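Local coordinates for protein NADH dehydrogenase, putative (Plasmodium falciparum, PDB 5JWC) that probably passes electrons from NADH to ubiquinone through a bound FAD, as a type II NADH dehydrogenase of the malaria parasite, at residues I320-I330 and Y338-K349; Q425-Y433 and I450-G459. All blocks are in the same frame, centred on the assembly; numbering follows the deposited sequence.

Interaction 1 of 2, residues I320-I330 and Y338-K349. With FAD (flavin-adenine dinucleotide), chain C.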
loop_
_atom_site.group_PDB
_atom_site.type_symbol
_atom_site.label_atom_id
_atom_site.label_comp_id
_atom_site.label_asym_id
_atom_site.label_seq_id
_atom_site.Cartn_x
_atom_site.Cartn_y
_atom_site.Cartn_z
ATOM N N ILE A 320 24.935 -25.967 4.158
ATOM C CA ILE A 320 23.484 -25.997 4.229
ATOM C C ILE A 320 23.034 -27.088 5.180
ATOM O O ILE A 320 23.732 -28.078 5.397
ATOM C CB ILE A 320 22.836 -26.190 2.829
ATOM C CG1 ILE A 320 21.354 -25.762 2.855
ATOM C CG2 ILE A 320 23.030 -27.620 2.333
ATOM C CD1 ILE A 320 20.696 -25.604 1.467
ATOM N N LEU A 321 21.872 -26.879 5.774
ATOM C CA LEU A 321 21.325 -27.804 6.741
ATOM C C LEU A 321 20.918 -29.118 6.071
ATOM O O LEU A 321 20.114 -29.120 5.146
ATOM C CB LEU A 321 20.127 -27.159 7.440
ATOM C CG LEU A 321 19.610 -27.927 8.659
ATOM C CD1 LEU A 321 20.741 -28.124 9.673
ATOM C CD2 LEU A 321 18.457 -27.184 9.299
ATOM N N LYS A 322 21.466 -30.237 6.536
ATOM C CA LYS A 322 21.099 -31.540 5.980
ATOM C C LYS A 322 20.042 -32.240 6.814
ATOM O O LYS A 322 20.131 -32.262 8.044
ATOM C CB LYS A 322 22.329 -32.443 5.854
ATOM C CG LYS A 322 23.404 -31.983 4.872
ATOM C CD LYS A 322 22.949 -32.215 3.425
ATOM C CE LYS A 322 24.137 -32.191 2.446
ATOM N NZ LYS A 322 24.118 -33.412 1.556
ATOM N N VAL A 323 19.039 -32.813 6.154
ATOM C CA VAL A 323 18.034 -33.613 6.843
ATOM C C VAL A 323 18.019 -35.003 6.244
ATOM O O VAL A 323 18.479 -35.203 5.113
ATOM C CB VAL A 323 16.619 -33.008 6.731
ATOM C CG1 VAL A 323 16.630 -31.565 7.242
ATOM C CG2 VAL A 323 16.135 -33.062 5.274
ATOM N N ASP A 324 17.471 -35.965 6.968
ATOM C CA ASP A 324 17.379 -37.303 6.406
ATOM C C ASP A 324 16.114 -37.447 5.567
ATOM O O ASP A 324 15.379 -36.472 5.359
ATOM C CB ASP A 324 17.436 -38.377 7.512
ATOM C CG ASP A 324 16.252 -38.316 8.501
ATOM O OD1 ASP A 324 16.422 -38.871 9.615
ATOM O OD2 ASP A 324 15.164 -37.757 8.196
ATOM N N GLU A 325 15.843 -38.670 5.120
ATOM C CA GLU A 325 14.754 -38.930 4.181
ATOM C C GLU A 325 13.376 -38.688 4.780
ATOM O O GLU A 325 12.366 -38.697 4.069
ATOM C CB GLU A 325 14.853 -40.358 3.641
ATOM C CG GLU A 325 14.628 -41.488 4.685
ATOM C CD GLU A 325 15.818 -41.752 5.603
ATOM O OE1 GLU A 325 16.911 -41.182 5.399
ATOM O OE2 GLU A 325 15.657 -42.548 6.550
ATOM N N LYS A 326 13.343 -38.443 6.089
ATOM C CA LYS A 326 12.092 -38.197 6.797
ATOM C C LYS A 326 12.024 -36.743 7.261
ATOM O O LYS A 326 11.125 -36.367 8.021
ATOM C CB LYS A 326 11.961 -39.160 7.987
ATOM C CG LYS A 326 11.550 -40.565 7.581
ATOM C CD LYS A 326 11.764 -41.569 8.715
ATOM C CE LYS A 326 11.374 -42.971 8.267
ATOM N NZ LYS A 326 11.775 -44.034 9.254
ATOM N N LEU A 327 13.001 -35.962 6.795
ATOM C CA LEU A 327 13.119 -34.512 6.982
ATOM C C LEU A 327 13.617 -34.145 8.374
ATOM O O LEU A 327 13.525 -32.984 8.778
ATOM C CB LEU A 327 11.787 -33.788 6.685
ATOM C CG LEU A 327 11.197 -34.021 5.299
ATOM C CD1 LEU A 327 9.965 -33.150 5.028
ATOM C CD2 LEU A 327 12.263 -33.768 4.243
ATOM N N ARG A 328 14.159 -35.132 9.091
ATOM C CA ARG A 328 14.761 -34.881 10.405
ATOM C C ARG A 328 16.168 -34.339 10.264
ATOM O O ARG A 328 16.971 -34.889 9.524
ATOM C CB ARG A 328 14.776 -36.169 11.251
ATOM C CG ARG A 328 13.377 -36.709 11.500
ATOM C CD ARG A 328 13.366 -38.057 12.199
ATOM N NE ARG A 328 14.154 -39.042 11.468
ATOM C CZ ARG A 328 14.348 -40.288 11.875
ATOM N NH1 ARG A 328 15.083 -41.115 11.142
ATOM N NH2 ARG A 328 13.803 -40.709 13.008
ATOM N N VAL A 329 16.468 -33.253 10.969
ATOM C CA VAL A 329 17.808 -32.697 10.964
ATOM C C VAL A 329 18.813 -33.731 11.477
ATOM O O VAL A 329 18.570 -34.377 12.491
ATOM C CB VAL A 329 17.890 -31.431 11.821
ATOM C CG1 VAL A 329 19.344 -30.961 11.948
ATOM C CG2 VAL A 329 16.998 -30.319 11.214
ATOM N N ILE A 330 19.921 -33.893 10.761
ATOM C CA ILE A 330 20.910 -34.933 11.060
ATOM C C ILE A 330 21.882 -34.467 12.154
ATOM O O ILE A 330 22.369 -33.340 12.117
ATOM C CB ILE A 330 21.699 -35.320 9.779
ATOM C CG1 ILE A 330 20.768 -35.976 8.745
ATOM C CG2 ILE A 330 22.884 -36.236 10.107
ATOM C CD1 ILE A 330 21.411 -36.196 7.363
ATOM N N TYR A 338 13.034 -30.846 12.770
ATOM C CA TYR A 338 12.800 -31.087 11.347
ATOM C C TYR A 338 13.095 -29.799 10.576
ATOM O O TYR A 338 13.082 -28.708 11.148
ATOM C CB TYR A 338 11.353 -31.515 11.070
ATOM C CG TYR A 338 10.950 -32.865 11.620
ATOM C CD1 TYR A 338 10.823 -33.961 10.783
ATOM C CD2 TYR A 338 10.665 -33.033 12.980
ATOM C CE1 TYR A 338 10.440 -35.190 11.264
ATOM C CE2 TYR A 338 10.279 -34.279 13.483
ATOM C CZ TYR A 338 10.177 -35.348 12.614
ATOM O OH TYR A 338 9.805 -36.583 13.055
ATOM N N ALA A 339 13.385 -29.919 9.287
ATOM C CA ALA A 339 13.543 -28.729 8.449
ATOM C C ALA A 339 12.926 -28.994 7.094
ATOM O O ALA A 339 12.995 -30.124 6.589
ATOM C CB ALA A 339 14.990 -28.342 8.314
ATOM N N ILE A 340 12.301 -27.972 6.518
ATOM C CA ILE A 340 11.621 -28.117 5.228
ATOM C C ILE A 340 11.864 -26.877 4.381
ATOM O O ILE A 340 12.218 -25.818 4.912
ATOM C CB ILE A 340 10.100 -28.317 5.398
ATOM C CG1 ILE A 340 9.467 -27.096 6.071
ATOM C CG2 ILE A 340 9.792 -29.568 6.209
ATOM C CD1 ILE A 340 7.937 -27.281 6.328
ATOM N N GLY A 341 11.676 -26.984 3.069
ATOM C CA GLY A 341 11.818 -25.804 2.222
ATOM C C GLY A 341 13.246 -25.477 1.825
ATOM O O GLY A 341 14.112 -26.356 1.799
ATOM N N ASP A 342 13.494 -24.202 1.526
ATOM C CA ASP A 342 14.776 -23.751 0.953
ATOM C C ASP A 342 15.968 -23.788 1.910
ATOM O O ASP A 342 17.115 -23.645 1.479
ATOM C CB ASP A 342 14.656 -22.313 0.465
ATOM C CG ASP A 342 13.850 -22.176 -0.814
ATOM O OD1 ASP A 342 13.321 -23.182 -1.334
ATOM O OD2 ASP A 342 13.728 -21.022 -1.282
ATOM N N CYS A 343 15.717 -23.920 3.210
ATOM C CA CYS A 343 16.838 -23.876 4.159
ATOM C C CYS A 343 17.541 -25.231 4.301
ATOM O O CYS A 343 18.525 -25.335 5.033
ATOM C CB CYS A 343 16.375 -23.409 5.552
ATOM S SG CYS A 343 15.363 -24.620 6.467
ATOM N N LYS A 344 17.047 -26.259 3.612
ATOM C CA LYS A 344 17.548 -27.617 3.813
ATOM C C LYS A 344 17.905 -28.336 2.509
ATOM O O LYS A 344 17.439 -27.957 1.426
ATOM C CB LYS A 344 16.524 -28.452 4.598
ATOM C CG LYS A 344 15.231 -28.739 3.838
ATOM C CD LYS A 344 15.250 -30.077 3.108
ATOM C CE LYS A 344 13.960 -30.313 2.321
ATOM N NZ LYS A 344 13.728 -29.288 1.240
ATOM N N LYS A 345 18.709 -29.389 2.649
ATOM C CA LYS A 345 18.916 -30.392 1.604
ATOM C C LYS A 345 18.740 -31.782 2.235
ATOM O O LYS A 345 19.100 -31.986 3.396
ATOM C CB LYS A 345 20.316 -30.271 0.990
ATOM C CG LYS A 345 20.509 -29.113 -0.013
ATOM C CD LYS A 345 19.429 -29.057 -1.100
ATOM C CE LYS A 345 19.493 -27.734 -1.913
ATOM N NZ LYS A 345 18.341 -27.586 -2.898
ATOM N N ILE A 346 18.160 -32.721 1.494
ATOM C CA ILE A 346 17.953 -34.075 1.994
ATOM C C ILE A 346 19.180 -34.964 1.715
ATOM O O ILE A 346 19.682 -35.001 0.591
ATOM C CB ILE A 346 16.700 -34.723 1.356
ATOM C CG1 ILE A 346 15.445 -33.884 1.660
ATOM C CG2 ILE A 346 16.524 -36.175 1.842
ATOM C CD1 ILE A 346 14.170 -34.503 1.145
ATOM N N GLN A 347 19.670 -35.652 2.745
ATOM C CA GLN A 347 20.706 -36.667 2.583
ATOM C C GLN A 347 20.121 -37.990 3.052
ATOM O O GLN A 347 20.079 -38.259 4.255
ATOM C CB GLN A 347 21.970 -36.312 3.373
ATOM C CG GLN A 347 22.976 -37.473 3.451
ATOM C CD GLN A 347 23.425 -37.956 2.062
ATOM O OE1 GLN A 347 24.175 -37.260 1.371
ATOM N NE2 GLN A 347 22.942 -39.135 1.642
ATOM N N PRO A 348 19.617 -38.801 2.113
ATOM C CA PRO A 348 18.840 -39.976 2.504
ATOM C C PRO A 348 19.717 -41.096 3.035
ATOM O O PRO A 348 20.931 -41.073 2.833
ATOM C CB PRO A 348 18.167 -40.406 1.204
ATOM C CG PRO A 348 19.121 -39.950 0.155
ATOM C CD PRO A 348 19.689 -38.651 0.649
ATOM N N LYS A 349 19.080 -42.043 3.718
ATOM C CA LYS A 349 19.718 -43.277 4.136
ATOM C C LYS A 349 20.355 -43.938 2.914
ATOM O O LYS A 349 19.713 -44.067 1.876
ATOM C CB LYS A 349 18.695 -44.208 4.786
ATOM C CG LYS A 349 19.283 -45.528 5.274
ATOM C CD LYS A 349 18.182 -46.493 5.670
ATOM C CE LYS A 349 17.487 -46.042 6.941
ATOM N NZ LYS A 349 16.375 -46.959 7.305
HETATM P PA FAD C . 9.938 -18.713 2.455
HETATM O O1A FAD C . 10.786 -17.599 1.912
HETATM O O2A FAD C . 8.671 -18.931 1.707
HETATM O O5B FAD C . 9.625 -18.468 4.015
HETATM C C5B FAD C . 10.653 -18.267 4.959
HETATM C C4B FAD C . 9.992 -17.670 6.190
HETATM O O4B FAD C . 10.909 -17.687 7.265
HETATM C C3B FAD C . 9.592 -16.209 5.959
HETATM O O3B FAD C . 8.337 -15.988 6.566
HETATM C C2B FAD C . 10.630 -15.435 6.741
HETATM O O2B FAD C . 10.097 -14.220 7.215
HETATM C C1B FAD C . 10.883 -16.417 7.879
HETATM N N9A FAD C . 12.156 -16.245 8.584
HETATM C C8A FAD C . 13.369 -15.857 8.065
HETATM N N7A FAD C . 14.267 -15.855 9.081
HETATM C C5A FAD C . 13.649 -16.234 10.221
HETATM C C6A FAD C . 14.108 -16.392 11.520
HETATM N N6A FAD C . 15.400 -16.230 11.800
HETATM N N1A FAD C . 13.227 -16.810 12.491
HETATM C C2A FAD C . 11.906 -17.062 12.172
HETATM N N3A FAD C . 11.455 -16.899 10.875
HETATM C C4A FAD C . 12.318 -16.482 9.921
HETATM N N1 FAD C . 8.612 -21.467 -6.515
HETATM C C2 FAD C . 7.820 -22.239 -7.320
HETATM O O2 FAD C . 7.695 -23.433 -7.073
HETATM N N3 FAD C . 7.146 -21.686 -8.397
HETATM C C4 FAD C . 7.245 -20.351 -8.686
HETATM O O4 FAD C . 6.620 -19.885 -9.649
HETATM C C4X FAD C . 8.036 -19.552 -7.869
HETATM N N5 FAD C . 8.168 -18.205 -8.119
HETATM C C5X FAD C . 8.964 -17.428 -7.285
HETATM C C6 FAD C . 9.081 -16.070 -7.518
HETATM C C7 FAD C . 9.872 -15.268 -6.704
HETATM C C7M FAD C . 9.978 -13.792 -7.007
HETATM C C8 FAD C . 10.545 -15.831 -5.627
HETATM C C8M FAD C . 11.407 -14.986 -4.736
HETATM C C9 FAD C . 10.427 -17.201 -5.386
HETATM C C9A FAD C . 9.633 -17.999 -6.207
HETATM N N10 FAD C . 9.504 -19.357 -5.971
HETATM C C10 FAD C . 8.711 -20.121 -6.785
HETATM C "C1'" FAD C . 10.251 -20.026 -4.854
HETATM C "C2'" FAD C . 9.545 -20.066 -3.524
HETATM O "O2'" FAD C . 9.215 -18.759 -3.146
HETATM C "C3'" FAD C . 10.534 -20.606 -2.506
HETATM O "O3'" FAD C . 11.066 -21.841 -2.927
HETATM C "C4'" FAD C . 9.771 -20.758 -1.202
HETATM O "O4'" FAD C . 9.577 -19.457 -0.709
HETATM C "C5'" FAD C . 10.507 -21.607 -0.177
HETATM O "O5'" FAD C . 9.661 -21.732 0.947
HETATM P P FAD C . 10.278 -21.580 2.428
HETATM O O1P FAD C . 9.193 -21.857 3.443
HETATM O O2P FAD C . 11.465 -22.500 2.498
HETATM O O3P FAD C . 10.831 -20.057 2.492
HETATM O O HOH W 1 21.835 -34.873 -0.628
#
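V323 and I346 are paired side by side in a two-strand parallel ladder, 321-323 beside 344-346, set next to the FAD-binding sheet, whose edge strand 337-339 also belongs to this contact. Three backbone bonds zip the ladder: K345 N to L321 O, V323 N to K345 O, and Q347 N to V323 O, the last short at 2.7 Å and nearly straight (171°). A type I turn, D324 to L327, then swings the first segment across to the sheet, where A339 N donates to L327 O. The carboxylate of D324 holds this turn: its OD2 takes R328 N and K326 N from opposite faces, the latter an Asx turn, while OD1 offers its syn lone pair to R328 NE at 2.9 Å. Between ladder and sheet lies an apolar seam. The A339 methyl sits 3.8 Å from both V323 CG1 and L321 CD2, and L327 splits its branches, CD1 against I340 CG2 and CD2 against I346 CD1 at 3.7 Å. R328 runs alongside Y338, pointing the same way, its CG close to CE1 of the ring, whose edge meets K326 O. E325 bends at its second torsion (chi2 -77°), and its OE1 receives K349 N at 2.9 Å from above the carboxylate plane. At the far end, D342 N donates to FAD O2P at 2.8 Å, and FAD O3' gives a hydrogen bond to D342 OD1. G341, without a side chain, lets its CA come to 3.3 Å from FAD O2P. An N-H on the phosphate and a carboxylate on the ribityl hydroxyl thus fix two successive parts of the cofactor, and the amide probably offsets some of the phosphate's negative charge.

Interaction 2 of 2, residues Q425-Y433 and I450-G459. With TRT (fragment of triton X-100), chain J.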
loop_
_atom_site.group_PDB
_atom_site.type_symbol
_atom_site.label_atom_id
_atom_site.label_comp_id
_atom_site.label_asym_id
_atom_site.label_seq_id
_atom_site.Cartn_x
_atom_site.Cartn_y
_atom_site.Cartn_z
ATOM N N GLN A 425 6.568 -25.223 -4.716
ATOM C CA GLN A 425 5.944 -26.530 -4.918
ATOM C C GLN A 425 6.506 -27.552 -3.942
ATOM O O GLN A 425 5.754 -28.255 -3.278
ATOM C CB GLN A 425 6.139 -27.034 -6.354
ATOM C CG GLN A 425 5.318 -26.283 -7.386
ATOM C CD GLN A 425 5.636 -26.716 -8.812
ATOM O OE1 GLN A 425 6.748 -27.151 -9.098
ATOM N NE2 GLN A 425 4.657 -26.615 -9.699
ATOM N N ASN A 426 7.830 -27.638 -3.842
ATOM C CA ASN A 426 8.410 -28.622 -2.940
ATOM C C ASN A 426 8.208 -28.251 -1.469
ATOM O O ASN A 426 7.919 -29.129 -0.667
ATOM C CB ASN A 426 9.897 -28.854 -3.258
ATOM C CG ASN A 426 10.073 -29.651 -4.554
ATOM O OD1 ASN A 426 9.198 -30.429 -4.918
ATOM N ND2 ASN A 426 11.176 -29.441 -5.254
ATOM N N ALA A 427 8.340 -26.971 -1.115
ATOM C CA ALA A 427 8.093 -26.569 0.272
ATOM C C ALA A 427 6.665 -26.927 0.690
ATOM O O ALA A 427 6.430 -27.401 1.802
ATOM C CB ALA A 427 8.361 -25.060 0.471
ATOM N N LYS A 428 5.713 -26.717 -0.206
ATOM C CA LYS A 428 4.325 -27.046 0.100
ATOM C C LYS A 428 4.119 -28.552 0.253
ATOM O O LYS A 428 3.446 -29.011 1.188
ATOM C CB LYS A 428 3.396 -26.499 -0.981
ATOM C CG LYS A 428 1.937 -26.725 -0.633
ATOM C CD LYS A 428 1.020 -26.209 -1.724
ATOM C CE LYS A 428 -0.448 -26.252 -1.293
ATOM N NZ LYS A 428 -1.348 -25.803 -2.407
ATOM N N GLN A 429 4.692 -29.333 -0.652
ATOM C CA GLN A 429 4.533 -30.788 -0.542
ATOM C C GLN A 429 5.214 -31.343 0.720
ATOM O O GLN A 429 4.699 -32.279 1.338
ATOM C CB GLN A 429 5.080 -31.497 -1.790
ATOM C CG GLN A 429 4.304 -31.207 -3.062
ATOM C CD GLN A 429 4.901 -31.879 -4.286
ATOM O OE1 GLN A 429 5.446 -32.976 -4.204
ATOM N NE2 GLN A 429 4.790 -31.219 -5.433
ATOM N N GLU A 430 6.367 -30.786 1.087
ATOM C CA GLU A 430 7.079 -31.220 2.295
ATOM C C GLU A 430 6.263 -30.891 3.539
ATOM O O GLU A 430 6.239 -31.662 4.523
ATOM C CB GLU A 430 8.460 -30.561 2.404
ATOM C CG GLU A 430 9.509 -31.077 1.422
ATOM C CD GLU A 430 10.681 -30.109 1.248
ATOM O OE1 GLU A 430 10.896 -29.257 2.140
ATOM O OE2 GLU A 430 11.390 -30.189 0.211
ATOM N N ALA A 431 5.639 -29.716 3.515
ATOM C CA ALA A 431 4.801 -29.280 4.620
ATOM C C ALA A 431 3.607 -30.202 4.793
ATOM O O ALA A 431 3.232 -30.511 5.922
ATOM C CB ALA A 431 4.325 -27.815 4.417
ATOM N N TYR A 432 2.974 -30.600 3.689
ATOM C CA TYR A 432 1.815 -31.466 3.789
ATOM C C TYR A 432 2.238 -32.873 4.233
ATOM O O TYR A 432 1.549 -33.505 5.043
ATOM C CB TYR A 432 1.025 -31.497 2.477
ATOM C CG TYR A 432 0.194 -30.230 2.300
ATOM C CD1 TYR A 432 -0.040 -29.385 3.388
ATOM C CD2 TYR A 432 -0.376 -29.888 1.072
ATOM C CE1 TYR A 432 -0.797 -28.226 3.260
ATOM C CE2 TYR A 432 -1.146 -28.731 0.936
ATOM C CZ TYR A 432 -1.349 -27.902 2.041
ATOM O OH TYR A 432 -2.102 -26.739 1.944
ATOM N N TYR A 433 3.357 -33.354 3.690
ATOM C CA TYR A 433 3.905 -34.651 4.076
ATOM C C TYR A 433 4.157 -34.686 5.582
ATOM O O TYR A 433 3.710 -35.602 6.274
ATOM C CB TYR A 433 5.205 -34.952 3.300
ATOM C CG TYR A 433 6.117 -35.966 3.961
ATOM C CD1 TYR A 433 5.947 -37.336 3.746
ATOM C CD2 TYR A 433 7.149 -35.555 4.796
ATOM C CE1 TYR A 433 6.791 -38.275 4.358
ATOM C CE2 TYR A 433 7.989 -36.477 5.409
ATOM C CZ TYR A 433 7.807 -37.832 5.186
ATOM O OH TYR A 433 8.653 -38.735 5.809
ATOM N N ILE A 450 6.440 -44.815 8.935
ATOM C CA ILE A 450 6.575 -43.504 8.292
ATOM C C ILE A 450 7.384 -43.625 7.002
ATOM O O ILE A 450 8.570 -43.970 7.042
ATOM C CB ILE A 450 7.256 -42.475 9.228
ATOM C CG1 ILE A 450 6.403 -42.228 10.483
ATOM C CG2 ILE A 450 7.544 -41.162 8.490
ATOM C CD1 ILE A 450 7.077 -41.317 11.512
ATOM N N PRO A 451 6.744 -43.354 5.847
ATOM C CA PRO A 451 7.471 -43.431 4.564
ATOM C C PRO A 451 8.414 -42.229 4.332
ATOM O O PRO A 451 8.248 -41.169 4.951
ATOM C CB PRO A 451 6.349 -43.451 3.528
ATOM C CG PRO A 451 5.209 -42.704 4.190
ATOM C CD PRO A 451 5.315 -43.033 5.669
ATOM N N SER A 452 9.397 -42.383 3.444
ATOM C CA SER A 452 10.311 -41.280 3.166
ATOM C C SER A 452 9.608 -40.216 2.315
ATOM O O SER A 452 8.599 -40.494 1.673
ATOM C CB SER A 452 11.560 -41.771 2.440
ATOM O OG SER A 452 11.212 -42.256 1.150
ATOM N N PHE A 453 10.141 -39.001 2.303
ATOM C CA PHE A 453 9.542 -37.973 1.465
ATOM C C PHE A 453 9.994 -38.078 0.008
ATOM O O PHE A 453 11.186 -38.083 -0.286
ATOM C CB PHE A 453 9.867 -36.571 1.974
ATOM C CG PHE A 453 9.383 -35.489 1.045
ATOM C CD1 PHE A 453 8.020 -35.243 0.911
ATOM C CD2 PHE A 453 10.275 -34.763 0.265
ATOM C CE1 PHE A 453 7.554 -34.260 0.036
ATOM C CE2 PHE A 453 9.818 -33.792 -0.623
ATOM C CZ PHE A 453 8.461 -33.540 -0.736
ATOM N N ILE A 454 9.026 -38.166 -0.901
ATOM C CA ILE A 454 9.312 -38.127 -2.334
ATOM C C ILE A 454 8.419 -37.094 -3.012
ATOM O O ILE A 454 7.200 -37.224 -2.997
ATOM C CB ILE A 454 9.094 -39.493 -2.998
ATOM C CG1 ILE A 454 10.038 -40.525 -2.403
ATOM C CG2 ILE A 454 9.320 -39.398 -4.507
ATOM C CD1 ILE A 454 9.616 -41.927 -2.707
ATOM N N GLU A 455 9.022 -36.069 -3.602
ATOM C CA GLU A 455 8.234 -34.987 -4.193
ATOM C C GLU A 455 7.685 -35.356 -5.568
ATOM O O GLU A 455 8.183 -36.269 -6.227
ATOM C CB GLU A 455 9.069 -33.707 -4.300
ATOM C CG GLU A 455 10.147 -33.746 -5.389
ATOM C CD GLU A 455 11.468 -34.342 -4.894
ATOM O OE1 GLU A 455 11.443 -35.243 -4.024
ATOM O OE2 GLU A 455 12.537 -33.903 -5.374
ATOM N N LYS A 456 6.652 -34.639 -5.993
ATOM C CA LYS A 456 6.072 -34.845 -7.309
ATOM C C LYS A 456 6.145 -33.565 -8.143
ATOM O O LYS A 456 5.624 -32.511 -7.758
ATOM C CB LYS A 456 4.627 -35.323 -7.184
ATOM C CG LYS A 456 3.891 -35.386 -8.524
ATOM C CD LYS A 456 2.579 -36.165 -8.439
ATOM C CE LYS A 456 1.781 -36.074 -9.748
ATOM N NZ LYS A 456 1.945 -37.292 -10.599
ATOM N N TRP A 457 6.794 -33.655 -9.294
ATOM C CA TRP A 457 6.895 -32.481 -10.149
ATOM C C TRP A 457 5.567 -32.217 -10.867
ATOM O O TRP A 457 5.002 -33.108 -11.498
ATOM C CB TRP A 457 8.022 -32.643 -11.162
ATOM C CG TRP A 457 8.156 -31.438 -12.045
ATOM C CD1 TRP A 457 8.385 -30.146 -11.649
ATOM C CD2 TRP A 457 8.073 -31.419 -13.467
ATOM N NE1 TRP A 457 8.435 -29.317 -12.750
ATOM C CE2 TRP A 457 8.257 -30.078 -13.880
ATOM C CE3 TRP A 457 7.863 -32.399 -14.437
ATOM C CZ2 TRP A 457 8.237 -29.700 -15.222
ATOM C CZ3 TRP A 457 7.837 -32.025 -15.770
ATOM C CH2 TRP A 457 8.027 -30.687 -16.153
ATOM N N LYS A 458 5.071 -30.992 -10.766
ATOM C CA LYS A 458 3.767 -30.665 -11.346
ATOM C C LYS A 458 3.900 -29.748 -12.562
ATOM O O LYS A 458 2.922 -29.439 -13.223
ATOM C CB LYS A 458 2.875 -29.996 -10.302
ATOM C CG LYS A 458 2.818 -30.718 -8.948
ATOM C CD LYS A 458 1.796 -31.835 -8.962
ATOM C CE LYS A 458 1.661 -32.490 -7.587
ATOM N NZ LYS A 458 1.324 -31.493 -6.520
ATOM N N GLY A 459 5.111 -29.295 -12.841
ATOM C CA GLY A 459 5.320 -28.394 -13.955
ATOM C C GLY A 459 5.597 -26.956 -13.551
ATOM O O GLY A 459 5.494 -26.586 -12.377
HETATM C C25 TRT J . 1.363 -25.691 -5.071
HETATM O O24 TRT J . 1.731 -24.346 -5.143
HETATM C C23 TRT J . 3.123 -24.228 -5.431
HETATM C C22 TRT J . 3.336 -23.058 -6.335
HETATM O O21 TRT J . 3.234 -23.491 -7.721
HETATM C C20 TRT J . 3.233 -22.383 -8.605
HETATM C C19 TRT J . 3.526 -22.841 -10.027
HETATM O O18 TRT J . 2.488 -23.677 -10.596
HETATM C C17 TRT J . 2.942 -24.362 -11.755
HETATM C C16 TRT J . 1.795 -25.259 -12.307
HETATM O O15 TRT J . 1.694 -26.520 -11.580
HETATM C C12 TRT J . 0.298 -26.845 -11.543
HETATM C C13 TRT J . -0.404 -26.898 -12.777
HETATM C C14 TRT J . -1.780 -27.170 -12.783
HETATM C C11 TRT J . -0.367 -27.042 -10.334
HETATM C C10 TRT J . -1.753 -27.320 -10.337
HETATM C C9 TRT J . -2.458 -27.387 -11.563
HETATM C C6 TRT J . -3.964 -27.681 -11.564
HETATM C C8 TRT J . -4.231 -29.207 -11.554
HETATM C C7 TRT J . -4.527 -27.101 -10.265
HETATM C C5 TRT J . -4.627 -26.823 -12.726
HETATM C C1 TRT J . -5.296 -27.419 -14.044
HETATM C C2 TRT J . -4.396 -28.390 -14.834
HETATM C C4 TRT J . -6.682 -28.007 -13.736
HETATM C C3 TRT J . -5.548 -26.248 -14.981
HETATM O O HOH W 2 12.700 -31.681 -6.956
#
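With chi1 at 158°, Y433 swings its ring toward the 450-459 segment, and F453, whose CG is likewise anti to its backbone N (174°), turns its ring back to the helix. The F453 edge meets the Y433 face, centroids 5.4 Å apart, while F453 CB stands over the centre of the tyrosine ring. E430 CG lies over one face of F453, 3.7 Å from its centroid in a CH-pi contact. Beyond the ring, Y433 OH donates to P451 O at 2.6 Å. Q429 reaches out with an extended chain and pairs its flat amide with the backbone of K456: OE1 takes K456 N on a lone pair at 2.7 Å, and NE2 gives to K456 O at 2.8 Å. Two nearly straight bonds fix the amide's rotation. Q425 NE2 donates to G459 O at 2.8 Å, beside the bound Triton fragment. A water joins N426 ND2, already bonded to T421 O, to E455 OE2, which also forms a salt bridge with K390. The extended segment thus runs along one side of helix 424-440 toward strand 460-465, while A427 and K428 of that helix touch helix 38-46.

E430 joins the two contacts, whose centres lie about 13 Å apart. Part of interaction 2, it sends its carboxylate into interaction 1: OE1 meets G341 N at 2.6 Å, a probable hydrogen bond, and OE2 forms a salt bridge with K344 NZ at 2.7 Å. Its two oxygens therefore tie helix 424-440 to both sides of D342 in segment 338-349. Both contacts touch FAD, at different places: 338-349 holds the phosphate and ribityl chain, whereas Q425 N of 425-433 donates to flavin O2. A backbone hydrogen bond between E325 and F453 adds a second tie, and K326 CE packs 3.2 Å from I450 O.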